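Local coordinates for protein ESSB (Geobacillus thermodenitrificans, PDB 2YNQ) that is an integral membrane component of the type VII secretion system, represented here by its mostly helical extracellular domain, at residues A35-P40 and Y77-I82. Numbering follows the deposited sequence.
Sequences APEDMP and YMLYWI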
# COMPACT_ATOMS: atom_id res chain seq x y z
N ALA D 35 -1.72 -8.97 22.16
CA ALA D 35 -1.30 -10.07 21.30
C ALA D 35 -2.50 -10.59 20.56
O ALA D 35 -3.48 -10.98 21.17
CB ALA D 35 -0.67 -11.18 22.11
N PRO D 36 -2.42 -10.63 19.22
CA PRO D 36 -3.56 -11.05 18.40
C PRO D 36 -3.92 -12.52 18.55
O PRO D 36 -5.08 -12.87 18.39
CB PRO D 36 -3.08 -10.75 16.96
CG PRO D 36 -1.62 -10.71 17.05
CD PRO D 36 -1.28 -10.18 18.40
N GLU D 37 -2.94 -13.36 18.87
CA GLU D 37 -3.15 -14.80 18.95
C GLU D 37 -4.09 -15.16 20.11
O GLU D 37 -4.77 -16.18 20.06
CB GLU D 37 -1.81 -15.55 19.07
CG GLU D 37 -0.77 -15.25 17.96
CD GLU D 37 -0.04 -13.89 18.14
OE1 GLU D 37 -0.02 -13.33 19.26
OE2 GLU D 37 0.51 -13.36 17.16
N ASP D 38 -4.15 -14.33 21.14
CA ASP D 38 -5.03 -14.63 22.26
C ASP D 38 -6.40 -13.93 22.22
O ASP D 38 -7.22 -14.11 23.11
CB ASP D 38 -4.36 -14.36 23.61
CG ASP D 38 -4.86 -15.32 24.68
OD1 ASP D 38 -4.74 -16.55 24.43
OD2 ASP D 38 -5.40 -14.86 25.73
N MET D 39 -6.64 -13.14 21.18
CA MET D 39 -7.89 -12.43 21.06
C MET D 39 -9.05 -13.37 20.74
O MET D 39 -8.87 -14.35 20.01
CB MET D 39 -7.76 -11.38 19.97
CG MET D 39 -7.08 -10.13 20.42
SD MET D 39 -6.73 -9.04 19.05
CE MET D 39 -5.75 -7.79 19.90
N PRO D 40 -10.25 -13.08 21.25
CA PRO D 40 -11.40 -13.80 20.75
C PRO D 40 -11.56 -13.58 19.25
O PRO D 40 -11.20 -12.51 18.71
CB PRO D 40 -12.56 -13.16 21.51
CG PRO D 40 -11.92 -12.66 22.77
CD PRO D 40 -10.62 -12.12 22.30
N TYR D 77 -5.61 -16.27 8.25
CA TYR D 77 -5.75 -15.11 7.38
C TYR D 77 -5.89 -13.82 8.16
O TYR D 77 -5.33 -12.79 7.75
CB TYR D 77 -6.92 -15.29 6.42
CG TYR D 77 -6.59 -16.21 5.26
CD1 TYR D 77 -5.95 -15.71 4.12
CD2 TYR D 77 -6.90 -17.58 5.31
CE1 TYR D 77 -5.63 -16.55 3.05
CE2 TYR D 77 -6.58 -18.44 4.23
CZ TYR D 77 -5.94 -17.90 3.12
OH TYR D 77 -5.63 -18.69 2.03
N MET D 78 -6.60 -13.87 9.28
CA MET D 78 -6.71 -12.72 10.14
C MET D 78 -5.37 -12.36 10.74
O MET D 78 -4.98 -11.19 10.74
CB MET D 78 -7.75 -12.98 11.24
CG MET D 78 -9.17 -13.08 10.67
SD MET D 78 -10.41 -13.36 11.95
CE MET D 78 -11.85 -13.70 10.96
N LEU D 79 -4.64 -13.37 11.21
CA LEU D 79 -3.32 -13.15 11.79
C LEU D 79 -2.36 -12.60 10.75
O LEU D 79 -1.60 -11.68 11.05
CB LEU D 79 -2.78 -14.43 12.43
CG LEU D 79 -3.53 -14.88 13.69
CD1 LEU D 79 -3.08 -16.29 14.19
CD2 LEU D 79 -3.43 -13.81 14.79
N TYR D 80 -2.41 -13.15 9.54
CA TYR D 80 -1.59 -12.64 8.45
C TYR D 80 -1.76 -11.13 8.30
O TYR D 80 -0.78 -10.38 8.32
CB TYR D 80 -1.95 -13.31 7.13
CG TYR D 80 -1.24 -12.69 5.96
CD1 TYR D 80 0.01 -13.15 5.57
CD2 TYR D 80 -1.81 -11.62 5.25
CE1 TYR D 80 0.68 -12.57 4.49
CE2 TYR D 80 -1.14 -11.05 4.17
CZ TYR D 80 0.11 -11.53 3.80
OH TYR D 80 0.81 -10.99 2.73
N TRP D 81 -3.01 -10.67 8.16
CA TRP D 81 -3.25 -9.26 7.91
C TRP D 81 -2.93 -8.37 9.10
O TRP D 81 -2.49 -7.23 8.93
CB TRP D 81 -4.68 -9.02 7.39
CG TRP D 81 -4.77 -9.48 5.95
CD1 TRP D 81 -5.42 -10.59 5.48
CD2 TRP D 81 -4.13 -8.86 4.82
NE1 TRP D 81 -5.23 -10.69 4.11
CE2 TRP D 81 -4.46 -9.63 3.68
CE3 TRP D 81 -3.33 -7.73 4.65
CZ2 TRP D 81 -4.00 -9.31 2.40
CZ3 TRP D 81 -2.87 -7.40 3.37
CH2 TRP D 81 -3.21 -8.20 2.26
N ILE D 82 -3.12 -8.91 10.31
CA ILE D 82 -2.78 -8.16 11.49
C ILE D 82 -1.26 -7.96 11.55
O ILE D 82 -0.78 -6.85 11.86
CB ILE D 82 -3.30 -8.86 12.78
CG1 ILE D 82 -4.84 -8.81 12.83
CG2 ILE D 82 -2.66 -8.22 14.02
CD1 ILE D 82 -5.51 -9.76 13.88
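Pro36 meets Leu79 and Ile82, one turn apart on helix 75-85, and the trio illustrates how a helix can seat a proline from a loop between two aliphatic side chains. Leu79 reaches Pro36 with one branch: its CD2 methyl lies 3.8 Å from Pro36 CB and 4.0 Å from the proline carbonyl carbon C. The same methyl passes beside the start of Glu37, 4.1 Å from its backbone N, while CG of that exposed residue stays at the margin, 4.4 Å from Leu79 CD2. Leu79 also packs on Leu95 of helix 89-99. The setting is an all-helical domain of the EssB/YukC family, in which the loop between helices 24-31 and 41-53 is laid against a later helix. Within that loop, Met39 N donates a hydrogen bond to Pro36 O, and the same carbonyl oxygen accepts another from Gln44 NE2, tying the turn to helix 41-53. At Ile82, CG2 stands anti to the backbone N and lies 3.9 Å from Pro36 CB and 4.1 Å from Pro36 CG. The longer branch of Ile82, with CG1 beside the backbone N (chi1 -68°), extends to bring CD1 to 4.0 Å from Pro36 CB.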